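Long-range contacts in vacuolar protein sorting-associated protein 29 (Entamoeba histolytica, PDB 5XCJ), which probably acts as a metal-binding scaffold subunit of the retromer protein-transport complex, built on a calcineurin-like metallophosphoesterase fold: residues Thr33-Gly38 with Phe80-Met85; Thr37-Gly42 with Gly61-Met66; Ile110-His115 with Tyr128-Gly133; His117-Lys122 with Ser149-Glu154. The protein carries 1 engineered substitution. All blocks are in the same frame, centred on the assembly; numbering follows the deposited sequence.

Interaction 1 (Thr33-Gly38 with Phe80-Met85); sequences TVLCTG and FKIGLM
Strands 33-36 and 80-85 lie in different sheets and face each other across the core, their axes 8.0 Å apart at closest approach and their N-to-C directions 44° apart. The chains draw nearest at their C-terminal ends, where Thr37 CA lies 5.8 Å from Met85 CA, and no hydrogen bond joins them. Leu35 and Ile82 cross obliquely between the layers. Leu35 CG, anti to the carbonyl carbon, carries CD1 across, and Ile82 meets it at 3.7 Å with CG2, the branch anti to its backbone N. Leu84 takes the other course: its CG stands anti to the backbone N (chi1 172°), which carries the fork over the end of the opposing strand. There Leu84 CD2 touches Cys36 O at 3.5 Å, while its CD1 meets Thr37 CG2 at 3.9 Å, the two side chains crossing at about a right angle. With Thr37 OG1 between its backbone N and carbonyl carbon, methyl CG2 is left anti to the carbonyl carbon, and the beta-branch offers Leu84 an apolar group in this loop. Behind it, Gly38 N donates to Cys36 SG, a nearly straight bond of 3.5 Å. This is the inter-sheet core of the metallophosphoesterase sandwich: strand 33-36 runs between strands 2-6 and 55-58, strand 80-85 between strands 72-77 and 110-112, and Ile112 of the latter packs on Leu35, Ile82 and Leu84.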
loop_
_atom_site.group_PDB
_atom_site.type_symbol
_atom_site.label_atom_id
_atom_site.label_comp_id
_atom_site.label_asym_id
_atom_site.label_seq_id
_atom_site.Cartn_x
_atom_site.Cartn_y
_atom_site.Cartn_z
ATOM N N THR A 33 -5.554 4.815 -10.478
ATOM C CA THR A 33 -4.842 3.554 -10.280
ATOM C C THR A 33 -4.853 3.077 -8.826
ATOM O O THR A 33 -4.863 3.887 -7.900
ATOM C CB THR A 33 -3.378 3.709 -10.776
ATOM O OG1 THR A 33 -3.378 4.325 -12.060
ATOM C CG2 THR A 33 -2.646 2.380 -10.889
ATOM N N VAL A 34 -4.849 1.758 -8.657
ATOM C CA VAL A 34 -4.804 1.143 -7.348
ATOM C C VAL A 34 -3.570 0.243 -7.265
ATOM O O VAL A 34 -3.366 -0.610 -8.121
ATOM C CB VAL A 34 -6.056 0.284 -7.080
ATOM C CG1 VAL A 34 -5.804 -0.688 -5.945
ATOM C CG2 VAL A 34 -7.268 1.156 -6.789
ATOM N N LEU A 35 -2.731 0.474 -6.264
ATOM C CA LEU A 35 -1.553 -0.354 -6.052
ATOM C C LEU A 35 -1.789 -1.085 -4.739
ATOM O O LEU A 35 -1.786 -0.480 -3.674
ATOM C CB LEU A 35 -0.289 0.500 -5.998
ATOM C CG LEU A 35 -0.063 1.356 -7.246
ATOM C CD1 LEU A 35 1.301 2.023 -7.231
ATOM C CD2 LEU A 35 -0.275 0.551 -8.518
ATOM N N CYS A 36 -1.983 -2.389 -4.826
ATOM C CA CYS A 36 -2.267 -3.197 -3.657
ATOM C C CYS A 36 -1.105 -4.112 -3.310
ATOM O O CYS A 36 -0.619 -4.862 -4.150
ATOM C CB CYS A 36 -3.536 -4.013 -3.888
ATOM S SG CYS A 36 -4.038 -5.028 -2.485
ATOM N N THR A 37 -0.706 -4.079 -2.047
ATOM C CA THR A 37 0.404 -4.885 -1.544
ATOM C C THR A 37 0.123 -6.381 -1.378
ATOM O O THR A 37 1.043 -7.153 -1.142
ATOM C CB THR A 37 0.995 -4.318 -0.244
ATOM O OG1 THR A 37 -0.033 -4.182 0.738
ATOM C CG2 THR A 37 1.649 -2.970 -0.504
ATOM N N GLY A 38 -1.130 -6.796 -1.515
ATOM C CA GLY A 38 -1.456 -8.204 -1.343
ATOM C C GLY A 38 -2.203 -8.519 -0.059
ATOM O O GLY A 38 -2.713 -7.618 0.593
ATOM N N PHE A 80 7.605 9.023 -12.280
ATOM C CA PHE A 80 8.048 8.032 -11.309
ATOM C C PHE A 80 7.851 6.574 -11.715
ATOM O O PHE A 80 6.772 6.183 -12.126
ATOM C CB PHE A 80 7.304 8.240 -9.990
ATOM C CG PHE A 80 7.598 9.548 -9.312
ATOM C CD1 PHE A 80 8.666 9.665 -8.450
ATOM C CD2 PHE A 80 6.784 10.645 -9.514
ATOM C CE1 PHE A 80 8.932 10.859 -7.816
ATOM C CE2 PHE A 80 7.046 11.843 -8.884
ATOM C CZ PHE A 80 8.120 11.951 -8.032
ATOM N N LYS A 81 8.902 5.775 -11.570
ATOM C CA LYS A 81 8.810 4.349 -11.834
ATOM C C LYS A 81 8.484 3.793 -10.454
ATOM O O LYS A 81 9.208 4.049 -9.499
ATOM C CB LYS A 81 10.131 3.782 -12.342
ATOM C CG LYS A 81 10.315 3.857 -13.845
ATOM C CD LYS A 81 11.657 3.287 -14.269
ATOM C CE LYS A 81 11.742 1.802 -13.975
ATOM N NZ LYS A 81 12.871 1.156 -14.688
ATOM N N ILE A 82 7.388 3.055 -10.350
ATOM C CA ILE A 82 6.949 2.529 -9.067
ATOM C C ILE A 82 7.120 1.022 -8.942
ATOM O O ILE A 82 6.690 0.261 -9.800
ATOM C CB ILE A 82 5.472 2.898 -8.797
ATOM C CG1 ILE A 82 5.299 4.418 -8.757
ATOM C CG2 ILE A 82 4.981 2.271 -7.505
ATOM C CD1 ILE A 82 3.859 4.872 -8.656
ATOM N N GLY A 83 7.735 0.613 -7.841
ATOM C CA GLY A 83 7.972 -0.787 -7.556
ATOM C C GLY A 83 7.018 -1.232 -6.471
ATOM O O GLY A 83 6.829 -0.550 -5.472
ATOM N N LEU A 84 6.380 -2.370 -6.689
ATOM C CA LEU A 84 5.423 -2.886 -5.726
ATOM C C LEU A 84 5.627 -4.354 -5.371
ATOM O O LEU A 84 5.777 -5.186 -6.252
ATOM C CB LEU A 84 4.012 -2.677 -6.276
ATOM C CG LEU A 84 2.827 -3.303 -5.541
ATOM C CD1 LEU A 84 2.466 -2.456 -4.334
ATOM C CD2 LEU A 84 1.638 -3.445 -6.474
ATOM N N MET A 85 5.664 -4.633 -4.079
ATOM C CA MET A 85 5.759 -5.992 -3.565
ATOM C C MET A 85 5.219 -6.036 -2.133
ATOM O O MET A 85 5.175 -5.015 -1.455
ATOM C CB MET A 85 7.172 -6.559 -3.710
ATOM C CG MET A 85 8.073 -6.416 -2.502
ATOM S SD MET A 85 9.582 -7.366 -2.755
ATOM C CE MET A 85 8.966 -8.751 -3.692
#

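Interaction 2 (Thr37-Gly42 with Gly61-Met66); sequences TGNLCG and GAFDEM. Engineered in segment 61-66: Ala62 (natural residue Asp).
Two irregular loops come together here with Gly38 CA only 4.4 Å from Gly61 CA. They are metal-site loops of the calcineurin-like phosphoesterase fold, following strands 33-36 and 55-58, and they bring Asn39 and position 62 to the first zinc site, which is empty in this model. Having no CB lets the two glycine backbones approach this closely, with Gly61 CA against Asn39 OD1. Asp64 joins the loops with a forked carboxylate. Its OD1 takes Leu40 N on the syn lone pair at 2.8 Å, while OD2 accepts Asn39 N at 2.6 Å from above the carboxylate plane and also Gly61 N at 2.9 Å. Three backbone N-H groups thus grip one buried acid, which probably helps keep it ionised. The Asn39 and Phe63 side chains cross obliquely, with amide and ring planes only 20° from parallel and ND2 3.4 Å from Phe63 CE2; ND2 also makes a weak hydrogen bond to Asp8, another zinc ligand. Ala62, an engineered replacement of a zinc-binding aspartate, places its CB over the centre of the Phe63 ring. The Asn39 amide is anchored where Phe63 N donates to its OD1, 3.1 Å away, in the carbonyl plane on a lone pair.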
loop_
_atom_site.group_PDB
_atom_site.type_symbol
_atom_site.label_atom_id
_atom_site.label_comp_id
_atom_site.label_asym_id
_atom_site.label_seq_id
_atom_site.Cartn_x
_atom_site.Cartn_y
_atom_site.Cartn_z
ATOM N N THR A 37 -0.706 -4.079 -2.047
ATOM C CA THR A 37 0.404 -4.885 -1.544
ATOM C C THR A 37 0.123 -6.381 -1.378
ATOM O O THR A 37 1.043 -7.153 -1.142
ATOM C CB THR A 37 0.995 -4.318 -0.244
ATOM O OG1 THR A 37 -0.033 -4.182 0.738
ATOM C CG2 THR A 37 1.649 -2.970 -0.504
ATOM N N GLY A 38 -1.130 -6.796 -1.515
ATOM C CA GLY A 38 -1.456 -8.204 -1.343
ATOM C C GLY A 38 -2.203 -8.519 -0.059
ATOM O O GLY A 38 -2.713 -7.618 0.593
ATOM N N ASN A 39 -2.221 -9.802 0.302
ATOM C CA ASN A 39 -2.923 -10.278 1.479
ATOM C C ASN A 39 -4.416 -9.924 1.463
ATOM O O ASN A 39 -4.940 -9.316 2.387
ATOM C CB ASN A 39 -2.237 -9.825 2.767
ATOM C CG ASN A 39 -1.074 -10.725 3.146
ATOM O OD1 ASN A 39 -0.784 -11.694 2.453
ATOM N ND2 ASN A 39 -0.407 -10.406 4.240
ATOM N N LEU A 40 -5.070 -10.292 0.369
ATOM C CA LEU A 40 -6.498 -10.069 0.194
ATOM C C LEU A 40 -7.334 -11.047 1.010
ATOM O O LEU A 40 -6.911 -12.162 1.278
ATOM C CB LEU A 40 -6.886 -10.190 -1.282
ATOM C CG LEU A 40 -6.107 -9.368 -2.302
ATOM C CD1 LEU A 40 -6.587 -9.690 -3.706
ATOM C CD2 LEU A 40 -6.246 -7.884 -2.014
ATOM N N CYS A 41 -8.506 -10.606 1.441
ATOM C CA CYS A 41 -9.412 -11.471 2.176
ATOM C C CYS A 41 -9.885 -12.600 1.260
ATOM O O CYS A 41 -10.085 -13.731 1.687
ATOM C CB CYS A 41 -10.597 -10.687 2.727
ATOM S SG CYS A 41 -10.209 -9.665 4.162
ATOM N N GLY A 42 -10.032 -12.276 -0.019
ATOM C CA GLY A 42 -10.503 -13.226 -1.001
ATOM C C GLY A 42 -10.980 -12.493 -2.233
ATOM O O GLY A 42 -10.501 -11.409 -2.557
ATOM N N GLY A 61 0.891 -11.784 -1.712
ATOM C CA GLY A 61 1.149 -11.650 -0.297
ATOM C C GLY A 61 1.644 -12.935 0.336
ATOM O O GLY A 61 1.803 -13.945 -0.333
ATOM N N ALA A 62 1.909 -12.883 1.631
ATOM C CA ALA A 62 2.357 -14.060 2.349
ATOM C C ALA A 62 1.278 -15.139 2.353
ATOM O O ALA A 62 1.576 -16.310 2.192
ATOM C CB ALA A 62 2.765 -13.701 3.768
ATOM N N PHE A 63 0.029 -14.732 2.552
ATOM C CA PHE A 63 -1.097 -15.666 2.590
ATOM C C PHE A 63 -1.980 -15.728 1.338
ATOM O O PHE A 63 -2.961 -16.462 1.314
ATOM C CB PHE A 63 -1.963 -15.383 3.813
ATOM C CG PHE A 63 -1.201 -14.842 4.977
ATOM C CD1 PHE A 63 -0.340 -15.650 5.685
ATOM C CD2 PHE A 63 -1.342 -13.523 5.363
ATOM C CE1 PHE A 63 0.368 -15.157 6.764
ATOM C CE2 PHE A 63 -0.638 -13.025 6.434
ATOM C CZ PHE A 63 0.221 -13.842 7.136
ATOM N N ASP A 64 -1.654 -14.945 0.315
ATOM C CA ASP A 64 -2.462 -14.939 -0.899
ATOM C C ASP A 64 -2.417 -16.259 -1.659
ATOM O O ASP A 64 -1.364 -16.866 -1.813
ATOM C CB ASP A 64 -2.037 -13.805 -1.825
ATOM C CG ASP A 64 -2.622 -12.472 -1.416
ATOM O OD1 ASP A 64 -3.698 -12.463 -0.786
ATOM O OD2 ASP A 64 -1.999 -11.439 -1.734
ATOM N N GLU A 65 -3.584 -16.712 -2.089
ATOM C CA GLU A 65 -3.698 -17.931 -2.871
ATOM C C GLU A 65 -4.249 -17.669 -4.276
ATOM O O GLU A 65 -4.411 -18.598 -5.061
ATOM C CB GLU A 65 -4.554 -18.949 -2.139
ATOM N N MET A 66 -4.551 -16.410 -4.581
ATOM C CA MET A 66 -5.094 -16.067 -5.889
ATOM C C MET A 66 -4.079 -16.373 -6.982
ATOM O O MET A 66 -2.919 -16.008 -6.877
ATOM C CB MET A 66 -5.506 -14.592 -5.930
ATOM C CG MET A 66 -5.693 -14.031 -7.329
ATOM S SD MET A 66 -6.607 -12.477 -7.358
ATOM C CE MET A 66 -7.650 -12.673 -5.917
#

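Interaction 3 (Ile110-His115 with Tyr128-Gly133); sequences ILITGH and YFLNPG
Asn131 closes the pairing of two neighbouring strands, and its CG, anti to the backbone N (chi1 -174°), sends the amide along the end of the other segment. CB lies 3.3 Å from Thr113 O, and CG is nearer still to that carbonyl oxygen at 3.0 Å. Beyond CG the two branches part. OD1 turns back to its own chain and accepts Gly133 N at 2.8 Å in the carbonyl plane, forming an Asx turn that includes Pro132; ND2 lies 3.0 Å from Gly114 O. Asparagine fits because its short side chain sets a carbonyl oxygen where it can receive the N-H two residues on. Upstream, Ile110-Ile112 and Tyr128-Leu130 run side by side as parallel strands with their directions 21° apart, in the second sheet of the metallophosphoesterase sandwich. Leu111 N donates to Tyr128 O, Leu111 O accepts from Leu130 N, and Thr113 N donates to Leu130 O at 3.0 Å, all nearly straight. On the face bearing Ile110, Ile112 and Leu130, Ile110 CG2 meets Leu130 CD1 at 3.6 Å; the branched chains fill the interior between the sheets. On the other face Leu111 CD2 comes obliquely to the Phe129 ring, 3.7 Å from CE2, where helix 96-106 covers both residues through Leu106 and Leu99. Past the strand end, Gly114 leads to the zinc-site residue His115, whose backbone N is hydrogen-bonded to Asp8 OD2.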
loop_
_atom_site.group_PDB
_atom_site.type_symbol
_atom_site.label_atom_id
_atom_site.label_comp_id
_atom_site.label_asym_id
_atom_site.label_seq_id
_atom_site.Cartn_x
_atom_site.Cartn_y
_atom_site.Cartn_z
ATOM N N ILE A 110 10.155 4.888 -6.773
ATOM C CA ILE A 110 9.316 4.633 -5.618
ATOM C C ILE A 110 9.144 3.140 -5.343
ATOM O O ILE A 110 8.854 2.370 -6.247
ATOM C CB ILE A 110 7.915 5.248 -5.810
ATOM C CG1 ILE A 110 8.001 6.756 -6.047
ATOM C CG2 ILE A 110 7.025 4.952 -4.615
ATOM C CD1 ILE A 110 6.655 7.413 -6.256
ATOM N N LEU A 111 9.338 2.740 -4.094
ATOM C CA LEU A 111 9.144 1.347 -3.720
ATOM C C LEU A 111 8.023 1.239 -2.695
ATOM O O LEU A 111 8.098 1.804 -1.612
ATOM C CB LEU A 111 10.429 0.730 -3.164
ATOM C CG LEU A 111 10.323 -0.749 -2.790
ATOM C CD1 LEU A 111 10.123 -1.599 -4.029
ATOM C CD2 LEU A 111 11.545 -1.212 -2.011
ATOM N N ILE A 112 6.993 0.483 -3.045
ATOM C CA ILE A 112 5.851 0.287 -2.174
ATOM C C ILE A 112 5.858 -1.138 -1.642
ATOM O O ILE A 112 5.938 -2.092 -2.404
ATOM C CB ILE A 112 4.523 0.547 -2.905
ATOM C CG1 ILE A 112 4.500 1.965 -3.486
ATOM C CG2 ILE A 112 3.349 0.319 -1.977
ATOM C CD1 ILE A 112 3.215 2.330 -4.187
ATOM N N THR A 113 5.796 -1.252 -0.321
ATOM C CA THR A 113 5.784 -2.530 0.379
ATOM C C THR A 113 4.829 -2.492 1.578
ATOM O O THR A 113 4.493 -1.430 2.071
ATOM C CB THR A 113 7.193 -2.932 0.872
ATOM O OG1 THR A 113 7.725 -1.909 1.721
ATOM C CG2 THR A 113 8.131 -3.157 -0.296
ATOM N N GLY A 114 4.391 -3.661 2.026
ATOM C CA GLY A 114 3.509 -3.756 3.168
ATOM C C GLY A 114 4.193 -4.579 4.236
ATOM O O GLY A 114 5.271 -4.193 4.692
ATOM N N HIS A 115 3.530 -5.646 4.670
ATOM C CA HIS A 115 4.052 -6.599 5.653
ATOM C C HIS A 115 4.118 -6.151 7.115
ATOM O O HIS A 115 3.684 -6.862 8.007
ATOM C CB HIS A 115 5.406 -7.150 5.210
ATOM C CG HIS A 115 5.912 -8.257 6.076
ATOM N ND1 HIS A 115 5.547 -9.571 5.892
ATOM C CD2 HIS A 115 6.742 -8.243 7.145
ATOM C CE1 HIS A 115 6.134 -10.321 6.806
ATOM N NE2 HIS A 115 6.867 -9.541 7.574
ATOM N N TYR A 128 11.982 7.144 -2.746
ATOM C CA TYR A 128 10.862 7.120 -1.818
ATOM C C TYR A 128 10.371 5.722 -1.497
ATOM O O TYR A 128 10.154 4.915 -2.389
ATOM C CB TYR A 128 9.719 7.965 -2.371
ATOM C CG TYR A 128 10.168 9.330 -2.836
ATOM C CD1 TYR A 128 10.618 9.527 -4.126
ATOM C CD2 TYR A 128 10.154 10.412 -1.972
ATOM C CE1 TYR A 128 11.036 10.773 -4.550
ATOM C CE2 TYR A 128 10.568 11.657 -2.385
ATOM C CZ TYR A 128 11.008 11.832 -3.671
ATOM O OH TYR A 128 11.422 13.074 -4.081
ATOM N N PHE A 129 10.227 5.448 -0.208
ATOM C CA PHE A 129 9.751 4.162 0.268
ATOM C C PHE A 129 8.421 4.378 0.970
ATOM O O PHE A 129 8.351 5.087 1.964
ATOM C CB PHE A 129 10.777 3.544 1.211
ATOM C CG PHE A 129 12.072 3.193 0.539
ATOM C CD1 PHE A 129 13.017 4.168 0.277
ATOM C CD2 PHE A 129 12.338 1.894 0.156
ATOM C CE1 PHE A 129 14.205 3.848 -0.347
ATOM C CE2 PHE A 129 13.523 1.571 -0.468
ATOM C CZ PHE A 129 14.458 2.552 -0.722
ATOM N N LEU A 130 7.379 3.736 0.451
ATOM C CA LEU A 130 6.029 3.878 0.984
ATOM C C LEU A 130 5.361 2.585 1.449
ATOM O O LEU A 130 5.441 1.559 0.788
ATOM C CB LEU A 130 5.139 4.554 -0.056
ATOM C CG LEU A 130 5.803 5.675 -0.851
ATOM C CD1 LEU A 130 4.912 6.172 -1.973
ATOM C CD2 LEU A 130 6.182 6.808 0.079
ATOM N N ASN A 131 4.747 2.645 2.619
ATOM C CA ASN A 131 4.002 1.528 3.173
ATOM C C ASN A 131 2.664 2.096 3.648
ATOM O O ASN A 131 2.643 2.959 4.512
ATOM C CB ASN A 131 4.786 0.923 4.331
ATOM C CG ASN A 131 4.149 -0.334 4.879
ATOM O OD1 ASN A 131 2.940 -0.462 4.920
ATOM N ND2 ASN A 131 4.981 -1.264 5.317
ATOM N N PRO A 132 1.557 1.599 3.112
ATOM C CA PRO A 132 0.237 2.109 3.500
ATOM C C PRO A 132 -0.335 1.481 4.774
ATOM O O PRO A 132 -1.401 1.892 5.222
ATOM C CB PRO A 132 -0.642 1.757 2.297
ATOM C CG PRO A 132 0.006 0.561 1.699
ATOM C CD PRO A 132 1.477 0.646 1.993
ATOM N N GLY A 133 0.373 0.512 5.344
ATOM C CA GLY A 133 -0.107 -0.172 6.529
ATOM C C GLY A 133 -1.202 -1.165 6.164
ATOM O O GLY A 133 -1.371 -1.517 5.005
#

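Interaction 4 (His117-Lys122 with Ser149-Glu154); sequences HKLETK and SFMLLE
Met151 and Leu119 cross obliquely, each pointing from its own segment toward the other, and they carry most of this contact between the two sheets of the metallophosphoesterase sandwich. Met151 has CG anti to the carbonyl carbon (chi1 -76°) and an extended chain beyond it, so its methyl reaches right across. Leu119 has CG anti to the backbone N (chi1 176°), and its fork crosses the methionine chain: CG lies 3.9 Å from Met151 CE, while CD1 sits over Met151 CG and reaches Phe150 O at 3.5 Å. The same CD1 and the Leu119 CB cover Ser149 CB. At its tip Met151 CE faces polar atoms, 3.2 Å from Glu120 O and 3.1 Å from Thr121 OG1, with Asn131 O of strand 127-131 as a third oxygen beside it. The long unbranched methionine suits a place where a side chain must span from one layer to a strand at the rim of the other. Thr121 OG1 is itself hydrogen-bonded to Glu164 of strand 159-168. At the end near Ser149, one water joins the segments, accepting from Leu119 N at 3.0 Å and lying 2.7 Å from Ser149 OG. With no direct hydrogen bond between the segments, cohesion rests on apolar contact and this single water; the Met151 methyl, probably slightly polarised by its sulfur, may accommodate the three nearby oxygens.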
loop_
_atom_site.group_PDB
_atom_site.type_symbol
_atom_site.label_atom_id
_atom_site.label_comp_id
_atom_site.label_asym_id
_atom_site.label_seq_id
_atom_site.Cartn_x
_atom_site.Cartn_y
_atom_site.Cartn_z
ATOM N N HIS A 117 2.573 -3.811 8.684
ATOM C CA HIS A 117 1.279 -3.385 9.224
ATOM C C HIS A 117 1.356 -2.014 9.903
ATOM O O HIS A 117 0.550 -1.684 10.765
ATOM C CB HIS A 117 0.650 -4.440 10.135
ATOM C CG HIS A 117 0.109 -5.622 9.393
ATOM N ND1 HIS A 117 -0.985 -6.338 9.823
ATOM C CD2 HIS A 117 0.517 -6.216 8.247
ATOM C CE1 HIS A 117 -1.227 -7.320 8.975
ATOM N NE2 HIS A 117 -0.329 -7.270 8.010
ATOM N N LYS A 118 2.341 -1.223 9.499
ATOM C CA LYS A 118 2.508 0.121 10.017
ATOM C C LYS A 118 2.723 1.061 8.843
ATOM O O LYS A 118 3.662 0.903 8.074
ATOM C CB LYS A 118 3.679 0.219 10.989
ATOM C CG LYS A 118 3.716 1.535 11.742
ATOM C CD LYS A 118 2.309 2.057 11.988
ATOM C CE LYS A 118 2.175 2.709 13.354
ATOM N NZ LYS A 118 1.038 2.151 14.131
ATOM N N LEU A 119 1.831 2.029 8.695
ATOM C CA LEU A 119 1.943 2.970 7.602
ATOM C C LEU A 119 3.167 3.842 7.815
ATOM O O LEU A 119 3.408 4.316 8.912
ATOM C CB LEU A 119 0.693 3.847 7.522
ATOM C CG LEU A 119 0.681 4.952 6.473
ATOM C CD1 LEU A 119 -0.741 5.252 6.041
ATOM C CD2 LEU A 119 1.355 6.208 6.990
ATOM N N GLU A 120 3.966 4.003 6.771
ATOM C CA GLU A 120 5.141 4.855 6.865
ATOM C C GLU A 120 5.497 5.499 5.535
ATOM O O GLU A 120 5.408 4.869 4.487
ATOM C CB GLU A 120 6.337 4.054 7.390
ATOM C CG GLU A 120 7.560 4.891 7.714
ATOM C CD GLU A 120 8.741 4.053 8.155
ATOM O OE1 GLU A 120 8.931 3.873 9.374
ATOM O OE2 GLU A 120 9.472 3.562 7.275
ATOM N N THR A 121 5.909 6.760 5.594
ATOM C CA THR A 121 6.367 7.471 4.418
ATOM C C THR A 121 7.800 7.898 4.711
ATOM O O THR A 121 8.046 8.597 5.676
ATOM C CB THR A 121 5.523 8.719 4.133
ATOM O OG1 THR A 121 4.213 8.327 3.723
ATOM C CG2 THR A 121 6.172 9.540 3.042
ATOM N N LYS A 122 8.747 7.433 3.906
ATOM C CA LYS A 122 10.140 7.798 4.115
ATOM C C LYS A 122 10.894 8.097 2.826
ATOM O O LYS A 122 10.727 7.414 1.828
ATOM C CB LYS A 122 10.857 6.703 4.901
ATOM C CG LYS A 122 11.814 7.218 5.955
ATOM C CD LYS A 122 12.428 6.092 6.769
ATOM C CE LYS A 122 13.085 5.051 5.884
ATOM N NZ LYS A 122 13.380 3.798 6.625
ATOM N N SER A 149 -5.208 1.734 8.001
ATOM C CA SER A 149 -4.512 2.771 7.272
ATOM C C SER A 149 -4.449 2.538 5.775
ATOM O O SER A 149 -4.546 1.417 5.305
ATOM C CB SER A 149 -3.085 2.880 7.802
ATOM O OG SER A 149 -3.084 3.472 9.082
ATOM N N PHE A 150 -4.298 3.635 5.041
ATOM C CA PHE A 150 -4.121 3.623 3.594
ATOM C C PHE A 150 -3.499 4.940 3.125
ATOM O O PHE A 150 -3.418 5.900 3.882
ATOM C CB PHE A 150 -5.392 3.262 2.826
ATOM C CG PHE A 150 -6.403 4.362 2.768
ATOM C CD1 PHE A 150 -6.320 5.338 1.798
ATOM C CD2 PHE A 150 -7.439 4.411 3.678
ATOM C CE1 PHE A 150 -7.252 6.347 1.740
ATOM C CE2 PHE A 150 -8.371 5.420 3.627
ATOM C CZ PHE A 150 -8.275 6.388 2.656
ATOM N N MET A 151 -3.054 4.963 1.879
ATOM C CA MET A 151 -2.434 6.148 1.311
ATOM C C MET A 151 -3.050 6.530 -0.020
ATOM O O MET A 151 -3.499 5.678 -0.774
ATOM C CB MET A 151 -0.953 5.898 1.049
ATOM C CG MET A 151 -0.032 5.908 2.247
ATOM S SD MET A 151 1.654 5.614 1.669
ATOM C CE MET A 151 2.572 5.777 3.194
ATOM N N LEU A 152 -3.068 7.827 -0.294
ATOM C CA LEU A 152 -3.531 8.338 -1.567
ATOM C C LEU A 152 -2.394 9.190 -2.099
ATOM O O LEU A 152 -1.891 10.054 -1.391
ATOM C CB LEU A 152 -4.792 9.175 -1.417
ATOM C CG LEU A 152 -6.082 8.381 -1.280
ATOM C CD1 LEU A 152 -7.264 9.322 -1.149
ATOM C CD2 LEU A 152 -6.248 7.452 -2.468
ATOM N N LEU A 153 -1.978 8.932 -3.328
ATOM C CA LEU A 153 -0.889 9.690 -3.918
ATOM C C LEU A 153 -1.379 10.583 -5.032
ATOM O O LEU A 153 -2.145 10.159 -5.885
ATOM C CB LEU A 153 0.199 8.771 -4.481
ATOM C CG LEU A 153 0.713 7.581 -3.676
ATOM C CD1 LEU A 153 1.789 6.871 -4.483
ATOM C CD2 LEU A 153 1.236 8.010 -2.318
ATOM N N GLU A 154 -0.936 11.830 -5.007
ATOM C CA GLU A 154 -1.273 12.760 -6.062
ATOM C C GLU A 154 0.051 12.982 -6.773
ATOM O O GLU A 154 0.985 13.519 -6.193
ATOM C CB GLU A 154 -1.816 14.061 -5.481
ATOM C CG GLU A 154 -2.023 15.171 -6.494
ATOM C CD GLU A 154 -2.822 16.335 -5.933
ATOM O OE1 GLU A 154 -2.999 16.409 -4.702
ATOM O OE2 GLU A 154 -3.277 17.173 -6.732
HETATM O O HOH W 1 -0.909 2.072 9.969
#

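How the interactions relate
Interactions 1 and 4 each join the two sheets of the sandwich, and interaction 3 lies within one of them, its centre about 8 Å from that of interaction 1 and about 7 Å from that of interaction 4. Gly83 probably hydrogen-bonds to both Ile110 and Ile112, tying interaction 1 to interaction 3, and Asn131 O does the same with Glu120 N, 2.8 Å away, tying in interaction 4. Interaction 2 continues from interaction 1 through Thr37 and Gly38, and Thr37 CG2 packs on Gly114 N at 3.8 Å. The loops that leave these strands converge on the zinc sites, empty here: interaction 2 holds Asn39 and engineered Ala62, interaction 3 His115, and interaction 4 His117, around Asp8.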